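Bacterial fluorinating enzyme homolog (Thermus thermophilus, PDB 2CW5) catalyses the hydrolysis of S-adenosyl-L-methionine to adenosine and L-methionine, working as a homotrimer without chlorinase or fluorinase activity. Local coordinates at residues F10-P15 with A37-P42; Y50-A55 with A63-V68; D103-A108 with L163-L168. All coordinates share one frame; numbering follows the deposited sequence.

Followed from the N terminus, the three contacts come in series, none nesting in or crossing another. Contact 1 closes the excursion through helix 16-24 and strand 34-37, joining the loop after strand 4-8 to the loop after strand 34-37. Helix 45-55 then packs back on strand 64-68 in contact 2, across a short connection. Contact 3 spans the longest interval, bringing the linker 163-168, on the way to the C-terminal sheet, against the start of strand 107-110. Contacts 1 and 2 meet where F10 CZ lies 3.6 Å from V68 CG1, and both reach the third subunit. Contacts 2 and 3 serve the same mixed sheet without touching; contact 3 meets no other chain.

Contact 1: F10-P15 with A37-P42; sequences FGLEDP and AHALPP
G11 N donates a hydrogen bond to H38 O, 2.9 Å away, and this bond joins two loops that each follow a strand of the N-terminal sheet, 4-8 and 34-37. The N-H...O angle is 145°, and the donor is tilted 25° from the carbonyl plane. Beside it, L12 touches A39 through the branched end of its side chain: CD2 lies 4.0 Å from A39 CB and CG 4.1 Å from the same methyl, with CD1 barely farther off. At this backbone conformation a side-chain carbon on G11 would collide with the carbonyl O of F10, which by itself accounts for glycine.

Behind this first shell, the H38 imidazole is held at both nitrogens, ND1 by S8 and NE2 by D35, and meets the ring of F6 edge-to-face, which probably helps to hold the carbonyl in place. S8 OG also bonds F10 N, tying both loops to the end of strand 4-8, while the F10 side chain packs on helix 16-24 and lies about 4 Å from that of D9, which probably binds adenosine, as in related enzymes. The trimer interface closes round the loops: D14 forms salt bridges with R47 and R183 of the second subunit, L12 packs on L12 of the third, and the H38 and A39 backbones hydrogen-bond to that third subunit. Within the chain the loops thus share one backbone hydrogen bond and one small apolar touch; the H38 ring bonds and the neighbouring subunits add further holds.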
loop_
_atom_site.group_PDB
_atom_site.type_symbol
_atom_site.label_atom_id
_atom_site.label_comp_id
_atom_site.label_asym_id
_atom_site.label_seq_id
_atom_site.Cartn_x
_atom_site.Cartn_y
_atom_site.Cartn_z
ATOM N N PHE C 10 9.395 -2.125 -3.457
ATOM C CA PHE C 10 9.368 -2.767 -2.139
ATOM C C PHE C 10 8.084 -3.533 -1.831
ATOM O O PHE C 10 8.088 -4.421 -0.986
ATOM C CB PHE C 10 9.614 -1.745 -1.017
ATOM C CG PHE C 10 10.989 -1.128 -1.030
ATOM C CD1 PHE C 10 12.023 -1.688 -1.775
ATOM C CD2 PHE C 10 11.254 0.009 -0.272
ATOM C CE1 PHE C 10 13.304 -1.127 -1.763
ATOM C CE2 PHE C 10 12.530 0.577 -0.252
ATOM C CZ PHE C 10 13.555 0.008 -0.997
ATOM N N GLY C 11 6.988 -3.188 -2.495
ATOM C CA GLY C 11 5.748 -3.902 -2.245
ATOM C C GLY C 11 4.956 -3.408 -1.047
ATOM O O GLY C 11 5.367 -2.474 -0.357
ATOM N N LEU C 12 3.831 -4.074 -0.787
ATOM C CA LEU C 12 2.921 -3.707 0.292
ATOM C C LEU C 12 2.910 -4.673 1.474
ATOM O O LEU C 12 2.140 -4.486 2.415
ATOM C CB LEU C 12 1.499 -3.619 -0.271
ATOM C CG LEU C 12 1.358 -2.956 -1.641
ATOM C CD1 LEU C 12 -0.061 -3.138 -2.153
ATOM C CD2 LEU C 12 1.716 -1.488 -1.549
ATOM N N GLU C 13 3.749 -5.701 1.427
ATOM C CA GLU C 13 3.786 -6.695 2.499
ATOM C C GLU C 13 4.812 -6.424 3.591
ATOM O O GLU C 13 4.671 -6.908 4.714
ATOM C CB GLU C 13 4.050 -8.084 1.914
ATOM C CG GLU C 13 2.905 -8.659 1.114
ATOM C CD GLU C 13 3.224 -10.037 0.567
ATOM O OE1 GLU C 13 4.038 -10.132 -0.373
ATOM O OE2 GLU C 13 2.667 -11.026 1.084
ATOM N N ASP C 14 5.837 -5.650 3.260
ATOM C CA ASP C 14 6.905 -5.342 4.202
ATOM C C ASP C 14 6.878 -3.878 4.621
ATOM O O ASP C 14 6.235 -3.048 3.980
ATOM C CB ASP C 14 8.256 -5.651 3.557
ATOM C CG ASP C 14 8.335 -7.064 3.019
ATOM O OD1 ASP C 14 8.503 -8.004 3.824
ATOM O OD2 ASP C 14 8.223 -7.239 1.788
ATOM N N PRO C 15 7.580 -3.544 5.710
ATOM C CA PRO C 15 7.624 -2.164 6.197
ATOM C C PRO C 15 8.803 -1.375 5.612
ATOM O O PRO C 15 9.179 -0.339 6.147
ATOM C CB PRO C 15 7.756 -2.349 7.702
ATOM C CG PRO C 15 8.690 -3.526 7.778
ATOM C CD PRO C 15 8.147 -4.471 6.709
ATOM N N ALA C 37 5.021 5.420 -6.451
ATOM C CA ALA C 37 4.546 4.046 -6.595
ATOM C C ALA C 37 5.453 3.097 -5.809
ATOM O O ALA C 37 6.661 3.321 -5.725
ATOM C CB ALA C 37 4.523 3.653 -8.075
ATOM N N HIS C 38 4.871 2.044 -5.235
ATOM C CA HIS C 38 5.635 1.074 -4.457
ATOM C C HIS C 38 5.235 -0.372 -4.740
ATOM O O HIS C 38 5.954 -1.305 -4.377
ATOM C CB HIS C 38 5.490 1.360 -2.952
ATOM C CG HIS C 38 6.135 2.640 -2.518
ATOM N ND1 HIS C 38 7.485 2.878 -2.667
ATOM C CD2 HIS C 38 5.608 3.776 -2.002
ATOM C CE1 HIS C 38 7.761 4.106 -2.267
ATOM N NE2 HIS C 38 6.638 4.674 -1.860
ATOM N N ALA C 39 4.088 -0.559 -5.383
ATOM C CA ALA C 39 3.610 -1.900 -5.702
ATOM C C ALA C 39 4.000 -2.304 -7.123
ATOM O O ALA C 39 3.235 -2.968 -7.812
ATOM C CB ALA C 39 2.087 -1.970 -5.532
ATOM N N LEU C 40 5.190 -1.897 -7.553
ATOM C CA LEU C 40 5.674 -2.222 -8.895
ATOM C C LEU C 40 6.298 -3.613 -8.914
ATOM O O LEU C 40 6.836 -4.072 -7.905
ATOM C CB LEU C 40 6.722 -1.197 -9.345
ATOM C CG LEU C 40 6.275 0.266 -9.424
ATOM C CD1 LEU C 40 7.470 1.141 -9.766
ATOM C CD2 LEU C 40 5.175 0.423 -10.467
ATOM N N PRO C 41 6.244 -4.300 -10.069
ATOM C CA PRO C 41 6.831 -5.642 -10.140
ATOM C C PRO C 41 8.296 -5.603 -9.714
ATOM O O PRO C 41 9.066 -4.752 -10.164
ATOM C CB PRO C 41 6.657 -6.018 -11.612
ATOM C CG PRO C 41 5.415 -5.272 -12.008
ATOM C CD PRO C 41 5.630 -3.925 -11.355
ATOM N N PRO C 42 8.700 -6.516 -8.819
ATOM C CA PRO C 42 10.090 -6.544 -8.359
ATOM C C PRO C 42 11.104 -6.602 -9.498
ATOM O O PRO C 42 10.923 -7.343 -10.465
ATOM C CB PRO C 42 10.127 -7.785 -7.472
ATOM C CG PRO C 42 8.747 -7.797 -6.885
ATOM C CD PRO C 42 7.889 -7.512 -8.098
#

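Contact 2: Y50-A55 with A63-V68; sequences YALFEA and AVVLAV
L52 of helix 45-55 packs on V65 and A67 of strand 64-68, a helix-on-sheet contact within the alpha/beta N-terminal domain, where the strand is an inner member of the mixed sheet. The contact across the two segments is wholly apolar, with no hydrogen bond between them. L52 divides its two methyls between residues on one face of the strand: V65 and A67 both direct their CB toward the helix, and L66 between them points away. The L52 and V65 side chains pass alongside, running opposite ways. CG of L52 sits beside its backbone N, anti to the carbonyl carbon (chi1 -67°), and from there the fork sends CD2 to V65 and CD1 to A67.

The backbone bonds run within the helix and from the strand to its neighbours: E54 N bonds Y50 O at 2.8 Å, V64 pairs with P3 and Y5, and V65 with T87 and V89. On the far face of the sheet, V64, L66 and V68 pack on helix 133-147, whereas A51 and L52 also touch L7 of strand 4-8. All three touching residues are buried. The closest approach is L52 CD2 to V65 CG1, 3.8 Å, and L52 CD1 stands 4.1 Å from A67 CB.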
loop_
_atom_site.group_PDB
_atom_site.type_symbol
_atom_site.label_atom_id
_atom_site.label_comp_id
_atom_site.label_asym_id
_atom_site.label_seq_id
_atom_site.Cartn_x
_atom_site.Cartn_y
_atom_site.Cartn_z
ATOM N N TYR C 50 9.277 3.916 -16.756
ATOM C CA TYR C 50 8.106 4.568 -17.337
ATOM C C TYR C 50 7.324 5.356 -16.288
ATOM O O TYR C 50 6.888 6.479 -16.552
ATOM C CB TYR C 50 7.183 3.546 -18.017
ATOM C CG TYR C 50 5.968 4.196 -18.656
ATOM C CD1 TYR C 50 6.118 5.141 -19.675
ATOM C CD2 TYR C 50 4.677 3.910 -18.209
ATOM C CE1 TYR C 50 5.018 5.787 -20.227
ATOM C CE2 TYR C 50 3.561 4.555 -18.760
ATOM C CZ TYR C 50 3.744 5.493 -19.766
ATOM O OH TYR C 50 2.662 6.147 -20.312
ATOM N N ALA C 51 7.149 4.776 -15.100
ATOM C CA ALA C 51 6.419 5.453 -14.031
ATOM C C ALA C 51 7.043 6.816 -13.712
ATOM O O ALA C 51 6.333 7.792 -13.483
ATOM C CB ALA C 51 6.388 4.582 -12.775
ATOM N N LEU C 52 8.373 6.876 -13.685
ATOM C CA LEU C 52 9.067 8.130 -13.414
ATOM C C LEU C 52 8.812 9.115 -14.554
ATOM O O LEU C 52 8.533 10.287 -14.325
ATOM C CB LEU C 52 10.570 7.881 -13.258
ATOM C CG LEU C 52 10.968 7.068 -12.017
ATOM C CD1 LEU C 52 12.459 6.732 -12.073
ATOM C CD2 LEU C 52 10.648 7.864 -10.757
ATOM N N PHE C 53 8.910 8.619 -15.784
ATOM C CA PHE C 53 8.680 9.414 -16.988
ATOM C C PHE C 53 7.288 10.049 -16.942
ATOM O O PHE C 53 7.102 11.223 -17.265
ATOM C CB PHE C 53 8.787 8.488 -18.202
ATOM C CG PHE C 53 8.514 9.153 -19.515
ATOM C CD1 PHE C 53 9.486 9.938 -20.132
ATOM C CD2 PHE C 53 7.297 8.955 -20.164
ATOM C CE1 PHE C 53 9.249 10.513 -21.379
ATOM C CE2 PHE C 53 7.050 9.527 -21.417
ATOM C CZ PHE C 53 8.030 10.306 -22.024
ATOM N N GLU C 54 6.321 9.246 -16.523
ATOM C CA GLU C 54 4.929 9.649 -16.430
ATOM C C GLU C 54 4.656 10.803 -15.457
ATOM O O GLU C 54 3.883 11.711 -15.761
ATOM C CB GLU C 54 4.104 8.416 -16.045
ATOM C CG GLU C 54 2.614 8.608 -15.949
ATOM C CD GLU C 54 1.865 7.301 -16.183
ATOM O OE1 GLU C 54 2.216 6.284 -15.547
ATOM O OE2 GLU C 54 0.929 7.291 -17.008
ATOM N N ALA C 55 5.313 10.784 -14.304
ATOM C CA ALA C 55 5.078 11.805 -13.287
ATOM C C ALA C 55 6.032 12.991 -13.218
ATOM O O ALA C 55 5.643 14.074 -12.772
ATOM C CB ALA C 55 5.013 11.135 -11.917
ATOM N N ALA C 63 12.795 19.083 -7.015
ATOM C CA ALA C 63 12.342 18.035 -6.109
ATOM C C ALA C 63 13.369 16.899 -6.134
ATOM O O ALA C 63 14.084 16.719 -7.124
ATOM C CB ALA C 63 10.983 17.513 -6.550
ATOM N N VAL C 64 13.443 16.146 -5.044
ATOM C CA VAL C 64 14.361 15.018 -4.945
ATOM C C VAL C 64 13.586 13.751 -5.285
ATOM O O VAL C 64 12.658 13.376 -4.566
ATOM C CB VAL C 64 14.929 14.877 -3.512
ATOM C CG1 VAL C 64 15.751 13.592 -3.393
ATOM C CG2 VAL C 64 15.774 16.089 -3.166
ATOM N N VAL C 65 13.961 13.098 -6.378
ATOM C CA VAL C 65 13.297 11.874 -6.804
ATOM C C VAL C 65 14.099 10.672 -6.329
ATOM O O VAL C 65 15.156 10.358 -6.884
ATOM C CB VAL C 65 13.170 11.803 -8.345
ATOM C CG1 VAL C 65 12.395 10.544 -8.747
ATOM C CG2 VAL C 65 12.479 13.049 -8.870
ATOM N N LEU C 66 13.597 10.031 -5.278
ATOM C CA LEU C 66 14.218 8.853 -4.694
ATOM C C LEU C 66 13.539 7.635 -5.308
ATOM O O LEU C 66 12.336 7.433 -5.141
ATOM C CB LEU C 66 14.018 8.865 -3.174
ATOM C CG LEU C 66 14.436 7.626 -2.375
ATOM C CD1 LEU C 66 15.915 7.357 -2.586
ATOM C CD2 LEU C 66 14.143 7.850 -0.898
ATOM N N ALA C 67 14.305 6.832 -6.035
ATOM C CA ALA C 67 13.738 5.652 -6.675
ATOM C C ALA C 67 14.629 4.451 -6.424
ATOM O O ALA C 67 15.789 4.435 -6.831
ATOM C CB ALA C 67 13.580 5.893 -8.174
ATOM N N VAL C 68 14.083 3.443 -5.749
ATOM C CA VAL C 68 14.856 2.247 -5.431
ATOM C C VAL C 68 14.253 0.984 -6.033
ATOM O O VAL C 68 13.234 0.481 -5.552
ATOM C CB VAL C 68 14.976 2.059 -3.906
ATOM C CG1 VAL C 68 15.854 0.841 -3.599
ATOM C CG2 VAL C 68 15.564 3.313 -3.270
#

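Contact 3: D103-A108 with L163-L168; sequences DPPRRA and LARLPL
P105 O accepts a hydrogen bond from a water at 3.0 Å, and the same water takes a weak one from R165 NH2 at 3.4 Å, bridging the two segments. The contact lies at a classic beta bulge opening strand 107-110, where R106 and R107 both face L83 of strand 79-83; against it runs the linker from strand 157-158 toward the C-terminal domain. R165 arrives with its chain extended from CG to NE, from the direction opposite to P105, and P105 CD stands obliquely off the guanidinium, 4.2 Å from R165 NH2.

Next to the exposed R165 the contact is apolar and buried. L163 and P105 lie alongside with their side chains running opposite ways, and L163 lays both methyls on A108, CD1 and CD2 each 3.9 Å from A108 CB. With L163 replaced by an alanine, both of these methyls go, and the P105 ring and the A108 methyl would probably face a gap. W100 of helix 99-102 packs on P105, L163 and R165 alike. L163 CD1 meets both segment partners, lying 3.9 Å from P105 CG as well.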
loop_
_atom_site.group_PDB
_atom_site.type_symbol
_atom_site.label_atom_id
_atom_site.label_comp_id
_atom_site.label_asym_id
_atom_site.label_seq_id
_atom_site.Cartn_x
_atom_site.Cartn_y
_atom_site.Cartn_z
ATOM N N ASP C 103 15.033 15.484 -18.605
ATOM C CA ASP C 103 15.971 16.269 -17.802
ATOM C C ASP C 103 17.331 15.575 -17.657
ATOM O O ASP C 103 17.585 14.867 -16.681
ATOM C CB ASP C 103 15.336 16.519 -16.424
ATOM C CG ASP C 103 16.289 17.163 -15.433
ATOM O OD1 ASP C 103 17.039 18.080 -15.823
ATOM O OD2 ASP C 103 16.271 16.760 -14.249
ATOM N N PRO C 104 18.222 15.763 -18.646
ATOM C CA PRO C 104 19.564 15.172 -18.654
ATOM C C PRO C 104 20.391 15.752 -17.509
ATOM O O PRO C 104 20.568 16.966 -17.420
ATOM C CB PRO C 104 20.120 15.588 -20.019
ATOM C CG PRO C 104 18.894 15.753 -20.852
ATOM C CD PRO C 104 17.938 16.436 -19.923
ATOM N N PRO C 105 20.903 14.896 -16.616
ATOM C CA PRO C 105 21.700 15.407 -15.499
ATOM C C PRO C 105 22.987 16.102 -15.925
ATOM O O PRO C 105 23.594 15.757 -16.941
ATOM C CB PRO C 105 21.956 14.158 -14.656
ATOM C CG PRO C 105 21.962 13.066 -15.666
ATOM C CD PRO C 105 20.797 13.427 -16.560
ATOM N N ARG C 106 23.387 17.091 -15.136
ATOM C CA ARG C 106 24.602 17.852 -15.396
ATOM C C ARG C 106 25.740 17.312 -14.532
ATOM O O ARG C 106 26.903 17.343 -14.934
ATOM C CB ARG C 106 24.364 19.330 -15.081
ATOM C CG ARG C 106 23.288 19.982 -15.936
ATOM C CD ARG C 106 23.805 20.331 -17.325
ATOM N NE ARG C 106 24.778 21.421 -17.276
ATOM C CZ ARG C 106 25.368 21.954 -18.342
ATOM N NH1 ARG C 106 25.089 21.497 -19.557
ATOM N NH2 ARG C 106 26.237 22.946 -18.193
ATOM N N ARG C 107 25.397 16.817 -13.345
ATOM C CA ARG C 107 26.388 16.262 -12.425
ATOM C C ARG C 107 25.878 14.998 -11.740
ATOM O O ARG C 107 24.677 14.837 -11.541
ATOM C CB ARG C 107 26.764 17.294 -11.355
ATOM C CG ARG C 107 27.539 18.487 -11.886
ATOM C CD ARG C 107 28.131 19.299 -10.748
ATOM N NE ARG C 107 27.106 19.926 -9.922
ATOM C CZ ARG C 107 27.346 20.484 -8.739
ATOM N NH1 ARG C 107 28.577 20.487 -8.246
ATOM N NH2 ARG C 107 26.357 21.036 -8.049
ATOM N N ALA C 108 26.798 14.104 -11.388
ATOM C CA ALA C 108 26.452 12.855 -10.712
ATOM C C ALA C 108 27.460 12.618 -9.596
ATOM O O ALA C 108 28.612 13.049 -9.694
ATOM C CB ALA C 108 26.478 11.697 -11.697
ATOM N N LEU C 163 27.121 7.352 -16.366
ATOM C CA LEU C 163 25.837 6.852 -15.870
ATOM C C LEU C 163 25.243 5.819 -16.825
ATOM O O LEU C 163 25.366 5.940 -18.041
ATOM C CB LEU C 163 24.853 8.012 -15.670
ATOM C CG LEU C 163 25.231 8.998 -14.555
ATOM C CD1 LEU C 163 24.235 10.148 -14.518
ATOM C CD2 LEU C 163 25.253 8.272 -13.211
ATOM N N ALA C 164 24.599 4.800 -16.268
ATOM C CA ALA C 164 24.005 3.744 -17.077
ATOM C C ALA C 164 22.642 4.136 -17.641
ATOM O O ALA C 164 21.895 4.895 -17.026
ATOM C CB ALA C 164 23.880 2.473 -16.252
ATOM N N ARG C 165 22.328 3.619 -18.822
ATOM C CA ARG C 165 21.050 3.898 -19.461
ATOM C C ARG C 165 20.537 2.620 -20.102
ATOM O O ARG C 165 21.323 1.797 -20.568
ATOM C CB ARG C 165 21.197 4.991 -20.532
ATOM C CG ARG C 165 21.198 6.435 -20.000
ATOM C CD ARG C 165 21.298 7.439 -21.152
ATOM N NE ARG C 165 21.018 8.827 -20.762
ATOM C CZ ARG C 165 21.813 9.585 -20.010
ATOM N NH1 ARG C 165 22.961 9.108 -19.543
ATOM N NH2 ARG C 165 21.463 10.835 -19.733
ATOM N N LEU C 166 19.222 2.443 -20.108
ATOM C CA LEU C 166 18.637 1.264 -20.728
ATOM C C LEU C 166 18.500 1.583 -22.212
ATOM O O LEU C 166 18.427 2.754 -22.589
ATOM C CB LEU C 166 17.252 0.973 -20.148
ATOM C CG LEU C 166 17.137 0.684 -18.650
ATOM C CD1 LEU C 166 15.676 0.520 -18.295
ATOM C CD2 LEU C 166 17.920 -0.569 -18.290
ATOM N N PRO C 167 18.470 0.549 -23.073
ATOM C CA PRO C 167 18.338 0.720 -24.525
ATOM C C PRO C 167 16.896 1.034 -24.941
ATOM O O PRO C 167 16.264 0.271 -25.680
ATOM C CB PRO C 167 18.821 -0.625 -25.067
ATOM C CG PRO C 167 18.330 -1.579 -24.030
ATOM C CD PRO C 167 18.693 -0.871 -22.733
ATOM N N LEU C 168 16.379 2.161 -24.461
ATOM C CA LEU C 168 15.014 2.570 -24.771
ATOM C C LEU C 168 15.020 3.820 -25.639
ATOM O O LEU C 168 15.551 4.857 -25.247
ATOM C CB LEU C 168 14.246 2.855 -23.479
ATOM C CG LEU C 168 14.257 1.742 -22.428
ATOM C CD1 LEU C 168 13.600 2.241 -21.144
ATOM C CD2 LEU C 168 13.535 0.520 -22.970
HETATM O O HOH W 1 23.460 13.454 -18.786
#